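Local coordinates for profilin (Schizosaccharomyces pombe, PDB 3D9Y), which binds actin monomers, blocking filament assembly at high concentration and promoting it at low concentration, and is essential for cytokinesis in fission yeast, at residues E75-I79 with I89-T93; W3-V7 with R19-V23; I97-H101 with T115-A119. All blocks are in the same frame, centred on the assembly; numbering follows the deposited sequence.

Interaction 1 of 3, residues E75-I79 with I89-T93; sequences EGRSI and ICVAT
Arg77 lays its side chain across Val91 and the carbonyl of Ala92. With CG anti to the backbone N (chi1 153°) the chain heads for strand 86-92, and its NE comes 3.7 Å from Val91 CG1. A bend at chi3 then sets the guanidinium with one face over Ala92 O. This oxygen lies 3.1 Å above the guanidinium plane, offset toward its rim, and 3.2 Å from Arg77 NH1, where the N-H directions do not suit a hydrogen bond.

The backbones supply the directional bonds of an antiparallel pair. Ser78 and Val91 form a non-hydrogen-bonded pair, Ile79 and Cys90 a hydrogen-bonded one. In the latter, Ile79 N reaches Cys90 O at 2.9 Å, nearly straight (174°) and in the carbonyl plane, while Cys90 N returns to Ile79 O. Ala92 N to Arg77 O, at 2.9 Å, carries the pairing to the mouth of the hairpin formed by strands 78-83 and 86-92.

Side chains alternate between two faces of the profilin sheet. Ser78, hydrogen-bonded to Glu116, and Val91 lie beneath helix 108-125, which Arg77 also touches; Ile79 and Cys90 face helix 41-52, packing on Phe51, and strand 62-64.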
loop_
_atom_site.group_PDB
_atom_site.type_symbol
_atom_site.label_atom_id
_atom_site.label_comp_id
_atom_site.label_asym_id
_atom_site.label_seq_id
_atom_site.Cartn_x
_atom_site.Cartn_y
_atom_site.Cartn_z
ATOM N N GLU A 75 9.164 -8.205 1.294
ATOM C CA GLU A 75 9.656 -8.692 2.573
ATOM C C GLU A 75 8.470 -8.658 3.562
ATOM O O GLU A 75 7.329 -8.313 3.180
ATOM C CB GLU A 75 10.815 -7.821 3.102
ATOM C CG GLU A 75 11.595 -7.020 2.069
ATOM C CD GLU A 75 12.398 -5.877 2.663
ATOM O OE1 GLU A 75 11.798 -4.885 3.148
ATOM O OE2 GLU A 75 13.643 -5.950 2.632
ATOM N N GLY A 76 8.737 -8.981 4.820
ATOM C CA GLY A 76 7.676 -9.130 5.819
ATOM C C GLY A 76 6.874 -7.886 6.125
ATOM O O GLY A 76 5.762 -7.973 6.673
ATOM N N ARG A 77 7.441 -6.721 5.845
ATOM C CA ARG A 77 6.782 -5.450 6.140
ATOM C C ARG A 77 6.475 -4.600 4.899
ATOM O O ARG A 77 5.624 -3.717 4.946
ATOM C CB ARG A 77 7.665 -4.637 7.095
ATOM C CG ARG A 77 7.453 -3.147 6.980
ATOM C CD ARG A 77 8.227 -2.348 7.963
ATOM N NE ARG A 77 7.417 -1.220 8.402
ATOM C CZ ARG A 77 6.638 -1.233 9.482
ATOM N NH1 ARG A 77 6.519 -2.324 10.239
ATOM N NH2 ARG A 77 5.952 -0.150 9.799
ATOM N N SER A 78 7.156 -4.874 3.794
ATOM C CA SER A 78 7.134 -3.989 2.628
ATOM C C SER A 78 6.986 -4.798 1.336
ATOM O O SER A 78 7.743 -5.748 1.115
ATOM C CB SER A 78 8.437 -3.180 2.585
ATOM O OG SER A 78 8.634 -2.432 3.772
ATOM N N ILE A 79 5.984 -4.443 0.526
ATOM C CA ILE A 79 5.749 -5.027 -0.812
ATOM C C ILE A 79 5.575 -3.866 -1.787
ATOM O O ILE A 79 4.651 -3.073 -1.638
ATOM C CB ILE A 79 4.499 -5.910 -0.832
ATOM C CG1 ILE A 79 4.729 -7.159 0.025
ATOM C CG2 ILE A 79 4.133 -6.314 -2.289
ATOM C CD1 ILE A 79 3.504 -7.989 0.272
ATOM N N ILE A 89 3.261 1.177 -3.341
ATOM C CA ILE A 89 4.009 0.920 -2.101
ATOM C C ILE A 89 3.029 0.425 -1.044
ATOM O O ILE A 89 2.092 1.145 -0.679
ATOM C CB ILE A 89 4.617 2.222 -1.575
ATOM C CG1 ILE A 89 5.489 2.898 -2.639
ATOM C CG2 ILE A 89 5.370 1.985 -0.223
ATOM C CD1 ILE A 89 6.732 2.136 -3.087
ATOM N N CYS A 90 3.233 -0.797 -0.584
ATOM C CA CYS A 90 2.395 -1.411 0.440
ATOM C C CYS A 90 3.239 -1.682 1.689
ATOM O O CYS A 90 4.265 -2.343 1.612
ATOM C CB CYS A 90 1.814 -2.715 -0.065
ATOM S SG CYS A 90 0.885 -2.576 -1.598
ATOM N N VAL A 91 2.775 -1.199 2.839
ATOM C CA VAL A 91 3.550 -1.303 4.066
ATOM C C VAL A 91 2.638 -1.735 5.210
ATOM O O VAL A 91 1.611 -1.102 5.480
ATOM C CB VAL A 91 4.251 0.010 4.408
ATOM C CG1 VAL A 91 5.175 -0.176 5.608
ATOM C CG2 VAL A 91 5.058 0.506 3.209
ATOM N N ALA A 92 3.023 -2.818 5.877
ATOM C CA ALA A 92 2.224 -3.371 6.971
ATOM C C ALA A 92 2.610 -2.777 8.329
ATOM O O ALA A 92 3.793 -2.602 8.638
ATOM C CB ALA A 92 2.366 -4.892 6.990
ATOM N N THR A 93 1.599 -2.460 9.130
ATOM C CA THR A 93 1.785 -2.050 10.527
ATOM C C THR A 93 1.350 -3.222 11.410
ATOM O O THR A 93 1.220 -4.347 10.922
ATOM C CB THR A 93 0.990 -0.755 10.859
ATOM O OG1 THR A 93 -0.423 -1.003 10.819
ATOM C CG2 THR A 93 1.330 0.352 9.889
#

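Interaction 2 of 3, residues W3-V7 with R19-V23; sequences WQAYV and RAAIV
Ile22 meets three side chains of helix 3-7, and nearly all of the contact is apolar packing. Its CD1 does most of the touching: it lies 3.5 Å from Tyr6 CB and 3.9 Å from Trp3 CE3, where it sits at the edge of the indole, near the ring plane. CG2 of Ile22 approaches the same ring carbon, and the two side chains cross at about a right angle. The extended outer torsion of Ile22 (chi2 172°) carries CD1 up to the helix. Tyr6 takes part through its CB, whereas its ring leads away to helix 108-125, where it packs on Leu118, Tyr121 and Leu122.

A second apolar group centres on Val7, whose two methyls divide the strand between them. CG2 runs alongside Ile22, 3.9 Å from its CG1, the two side chains sliding past each other in opposite directions. CG1 stands anti to the backbone N (chi1 165°) and comes 4.1 Å from Ala20 CB.

Contacts with polar backbone atoms are van der Waals in kind. Ile22 CD1 lies 3.8 Å from Trp3 O, and Val7 CG1 is equally far from Ala20 O. The strand's backbone polar groups are engaged within the sheet, Ala21 with Val99 and Ile22 with strand 30-33.

The rings of Trp3 and Trp31 meet; with Tyr6 they lie where profilins carry their aromatic poly-L-proline-binding surface between the terminal helices, so this packing probably helps to seat it. The axes of helix 3-7 and strand 19-23 run at 148° and come within 8.2 Å. With no hydrogen bond between these segments, what joins them directly is van der Waals packing of aliphatic groups against an indole edge and backbone; neighbouring strands also help to place the helix.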
loop_
_atom_site.group_PDB
_atom_site.type_symbol
_atom_site.label_atom_id
_atom_site.label_comp_id
_atom_site.label_asym_id
_atom_site.label_seq_id
_atom_site.Cartn_x
_atom_site.Cartn_y
_atom_site.Cartn_z
ATOM N N TRP A 3 -9.611 7.449 9.735
ATOM C CA TRP A 3 -8.729 6.777 8.786
ATOM C C TRP A 3 -8.716 7.474 7.428
ATOM O O TRP A 3 -7.671 7.510 6.780
ATOM C CB TRP A 3 -9.092 5.297 8.647
ATOM C CG TRP A 3 -8.781 4.543 9.893
ATOM C CD1 TRP A 3 -9.668 4.095 10.818
ATOM C CD2 TRP A 3 -7.480 4.190 10.378
ATOM N NE1 TRP A 3 -9.008 3.465 11.842
ATOM C CE2 TRP A 3 -7.662 3.503 11.595
ATOM C CE3 TRP A 3 -6.184 4.373 9.894
ATOM C CZ2 TRP A 3 -6.594 3.007 12.344
ATOM C CZ3 TRP A 3 -5.119 3.877 10.635
ATOM C CH2 TRP A 3 -5.331 3.199 11.845
ATOM N N GLN A 4 -9.858 8.022 7.001
ATOM C CA GLN A 4 -9.914 8.749 5.726
ATOM C C GLN A 4 -8.954 9.941 5.720
ATOM O O GLN A 4 -8.390 10.276 4.685
ATOM C CB GLN A 4 -11.338 9.206 5.396
ATOM C CG GLN A 4 -11.498 9.762 3.972
ATOM C CD GLN A 4 -11.135 8.739 2.895
ATOM O OE1 GLN A 4 -11.447 7.562 3.019
ATOM N NE2 GLN A 4 -10.475 9.192 1.836
ATOM N N ALA A 5 -8.777 10.578 6.874
ATOM C CA ALA A 5 -7.873 11.721 6.990
ATOM C C ALA A 5 -6.423 11.314 6.766
ATOM O O ALA A 5 -5.623 12.099 6.269
ATOM C CB ALA A 5 -8.015 12.364 8.333
ATOM N N TYR A 6 -6.079 10.100 7.171
ATOM C CA TYR A 6 -4.754 9.563 6.881
ATOM C C TYR A 6 -4.542 9.449 5.367
ATOM O O TYR A 6 -3.475 9.771 4.853
ATOM C CB TYR A 6 -4.548 8.215 7.593
ATOM C CG TYR A 6 -4.110 8.355 9.032
ATOM C CD1 TYR A 6 -2.765 8.433 9.360
ATOM C CD2 TYR A 6 -5.037 8.402 10.068
ATOM C CE1 TYR A 6 -2.351 8.565 10.679
ATOM C CE2 TYR A 6 -4.635 8.528 11.391
ATOM C CZ TYR A 6 -3.290 8.614 11.687
ATOM O OH TYR A 6 -2.877 8.736 12.992
ATOM N N VAL A 7 -5.561 9.011 4.644
ATOM C CA VAL A 7 -5.461 8.899 3.192
ATOM C C VAL A 7 -5.368 10.281 2.537
ATOM O O VAL A 7 -4.439 10.559 1.773
ATOM C CB VAL A 7 -6.656 8.094 2.611
ATOM C CG1 VAL A 7 -6.759 8.277 1.103
ATOM C CG2 VAL A 7 -6.509 6.627 2.967
ATOM N N ARG A 19 -3.074 8.126 -5.318
ATOM C CA ARG A 19 -4.179 7.293 -4.816
ATOM C C ARG A 19 -3.680 6.518 -3.604
ATOM O O ARG A 19 -2.486 6.219 -3.506
ATOM C CB ARG A 19 -4.702 6.307 -5.879
ATOM C CG ARG A 19 -4.643 6.777 -7.330
ATOM C CD ARG A 19 -5.338 5.786 -8.264
ATOM N NE ARG A 19 -6.774 6.049 -8.367
ATOM C CZ ARG A 19 -7.664 5.226 -8.924
ATOM N NH1 ARG A 19 -7.295 4.062 -9.452
ATOM N NH2 ARG A 19 -8.943 5.577 -8.959
ATOM N N ALA A 20 -4.585 6.199 -2.683
ATOM C CA ALA A 20 -4.197 5.472 -1.471
ATOM C C ALA A 20 -5.360 4.758 -0.795
ATOM O O ALA A 20 -6.538 5.097 -1.003
ATOM C CB ALA A 20 -3.500 6.406 -0.479
ATOM N N ALA A 21 -5.006 3.762 0.015
ATOM C CA ALA A 21 -5.960 3.024 0.814
ATOM C C ALA A 21 -5.316 2.531 2.102
ATOM O O ALA A 21 -4.088 2.427 2.204
ATOM C CB ALA A 21 -6.534 1.863 0.013
ATOM N N ILE A 22 -6.154 2.266 3.101
ATOM C CA ILE A 22 -5.705 1.660 4.353
ATOM C C ILE A 22 -6.611 0.467 4.622
ATOM O O ILE A 22 -7.824 0.596 4.600
ATOM C CB ILE A 22 -5.752 2.644 5.531
ATOM C CG1 ILE A 22 -4.855 3.853 5.219
ATOM C CG2 ILE A 22 -5.335 1.937 6.834
ATOM C CD1 ILE A 22 -4.944 4.985 6.205
ATOM N N VAL A 23 -6.004 -0.697 4.845
ATOM C CA VAL A 23 -6.747 -1.955 4.960
ATOM C C VAL A 23 -6.284 -2.750 6.182
ATOM O O VAL A 23 -5.195 -2.528 6.694
ATOM C CB VAL A 23 -6.603 -2.805 3.662
ATOM C CG1 VAL A 23 -7.039 -2.005 2.440
ATOM C CG2 VAL A 23 -5.194 -3.275 3.469
#

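Interaction 3 of 3, residues I97-H101 with T115-A119; sequences ILVSH and TEALA
Strand 97-101 and helix 115-119 run nearly antiparallel, with 160° between their N-to-C directions and a closest axis approach of 9.3 Å. Ser100 and Thr115 make the nearest CA pair, at 6.9 Å. Side chains fill the interval between the backbones: Leu98 and Ser100 from the strand, Thr115, Leu118 and Ala119 from the helix.

The polar link is a hydrogen bond from Ser100 OG to Thr115 OG1, 2.8 Å long. Both hydroxyls stand anti to their own carbonyl carbon, and for Ser100 a chi1 of -70° directs OG at the helix. Thr115 OG1 is also hydrogen-bonded to Ala111 O, one turn earlier, so this buried hydroxyl bridges the sheet to the helix backbone.

This is the profilin fold, in which the N- and C-terminal helices pack together on one face of a central antiparallel sheet; strand 96-102 lies between strands 19-24 and 86-92. Helix 3-12 completes the layer through Tyr6 and Leu11, both of which touch Leu118.

Leu98 provides the apolar part. Its chi2 of -176° extends CD1 toward the turn between Thr115 and Ala119, where it lies 3.6 Å from both Thr115 O and Ala119 N. Those two atoms are hydrogen-bonded to each other at 3.0 Å, which means that the methyl rests against a closed helical turn. Leu118 CB and Ala119 CB also touch this methyl, from directions about a right angle apart, the former at 3.9 Å. Nearer the serine, the methyl CG2 of Thr115 packs 4.0 Å from Leu98 CB, while its OG1 branch goes to the hydroxyl of Ser100.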
loop_
_atom_site.group_PDB
_atom_site.type_symbol
_atom_site.label_atom_id
_atom_site.label_comp_id
_atom_site.label_asym_id
_atom_site.label_seq_id
_atom_site.Cartn_x
_atom_site.Cartn_y
_atom_site.Cartn_z
ATOM N N ILE A 97 -2.418 -2.359 6.729
ATOM C CA ILE A 97 -1.535 -2.200 5.581
ATOM C C ILE A 97 -1.858 -0.876 4.886
ATOM O O ILE A 97 -3.000 -0.638 4.506
ATOM C CB ILE A 97 -1.720 -3.329 4.549
ATOM C CG1 ILE A 97 -1.495 -4.705 5.186
ATOM C CG2 ILE A 97 -0.789 -3.115 3.359
ATOM C CD1 ILE A 97 -2.168 -5.840 4.434
ATOM N N LEU A 98 -0.844 -0.030 4.721
ATOM C CA LEU A 98 -0.974 1.199 3.945
ATOM C C LEU A 98 -0.671 0.866 2.480
ATOM O O LEU A 98 0.288 0.157 2.202
ATOM C CB LEU A 98 0.020 2.237 4.446
ATOM C CG LEU A 98 -0.012 2.581 5.937
ATOM C CD1 LEU A 98 0.966 3.697 6.233
ATOM C CD2 LEU A 98 -1.397 2.962 6.381
ATOM N N VAL A 99 -1.518 1.343 1.579
ATOM C CA VAL A 99 -1.343 1.163 0.144
ATOM C C VAL A 99 -1.261 2.542 -0.531
ATOM O O VAL A 99 -2.239 3.295 -0.515
ATOM C CB VAL A 99 -2.520 0.378 -0.430
ATOM C CG1 VAL A 99 -2.358 0.153 -1.913
ATOM C CG2 VAL A 99 -2.674 -0.963 0.295
ATOM N N SER A 100 -0.117 2.839 -1.149
ATOM C CA SER A 100 0.132 4.128 -1.835
ATOM C C SER A 100 0.494 3.949 -3.314
ATOM O O SER A 100 1.442 3.253 -3.623
ATOM C CB SER A 100 1.290 4.860 -1.138
ATOM O OG SER A 100 0.908 5.337 0.149
ATOM N N HIS A 101 -0.260 4.581 -4.211
ATOM C CA HIS A 101 0.074 4.650 -5.640
ATOM C C HIS A 101 0.787 5.976 -5.921
ATOM O O HIS A 101 0.380 7.014 -5.387
ATOM C CB HIS A 101 -1.218 4.557 -6.478
ATOM C CG HIS A 101 -0.992 4.536 -7.958
ATOM N ND1 HIS A 101 -1.056 3.378 -8.708
ATOM C CD2 HIS A 101 -0.735 5.535 -8.836
ATOM C CE1 HIS A 101 -0.836 3.666 -9.977
ATOM N NE2 HIS A 101 -0.634 4.967 -10.081
ATOM N N THR A 115 5.412 6.627 2.844
ATOM C CA THR A 115 4.496 5.555 3.283
ATOM C C THR A 115 5.108 4.745 4.426
ATOM O O THR A 115 4.421 4.445 5.410
ATOM C CB THR A 115 3.959 4.738 2.121
ATOM O OG1 THR A 115 3.521 5.487 1.047
ATOM C CG2 THR A 115 3.202 3.598 2.483
ATOM N N GLU A 116 6.403 4.458 4.336
ATOM C CA GLU A 116 7.110 3.767 5.437
ATOM C C GLU A 116 7.101 4.600 6.723
ATOM O O GLU A 116 6.986 4.064 7.806
ATOM C CB GLU A 116 8.550 3.439 5.042
ATOM C CG GLU A 116 8.672 2.409 3.897
ATOM C CD GLU A 116 8.549 0.930 4.309
ATOM O OE1 GLU A 116 8.350 0.614 5.502
ATOM O OE2 GLU A 116 8.664 0.059 3.401
ATOM N N ALA A 117 7.255 5.910 6.586
ATOM C CA ALA A 117 7.271 6.810 7.740
ATOM C C ALA A 117 5.909 6.847 8.410
ATOM O O ALA A 117 5.820 6.769 9.644
ATOM C CB ALA A 117 7.701 8.199 7.311
ATOM N N LEU A 118 4.840 6.943 7.617
ATOM C CA LEU A 118 3.486 6.915 8.170
ATOM C C LEU A 118 3.222 5.578 8.880
ATOM O O LEU A 118 2.574 5.541 9.908
ATOM C CB LEU A 118 2.426 7.185 7.090
ATOM C CG LEU A 118 1.018 7.504 7.580
ATOM C CD1 LEU A 118 1.002 8.756 8.483
ATOM C CD2 LEU A 118 0.045 7.646 6.411
ATOM N N ALA A 119 3.729 4.488 8.317
ATOM C CA ALA A 119 3.626 3.165 8.953
ATOM C C ALA A 119 4.352 3.109 10.303
ATOM O O ALA A 119 3.794 2.635 11.292
ATOM C CB ALA A 119 4.160 2.101 8.014
#

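From the N terminus, interaction 2 comes first, closing the link from the first helix to strand 19-24. Interaction 1 then joins the hairpin of strands 78-83 and 86-92, and interaction 3 closes the last connection, from strand 96-102 to the C-terminal helix. The three follow in series, so none encloses or crosses another along the chain. In space, interaction 3 lies between its partners in the sheet: Ile89 N pairs with Ser100 O on one side, and Val23 O with Ile97 N on the other. Interactions 1 and 2, with centres 15 Å apart, do not touch. Glu116 of the C-terminal helix adds a further tie, to Ser78 of the hairpin.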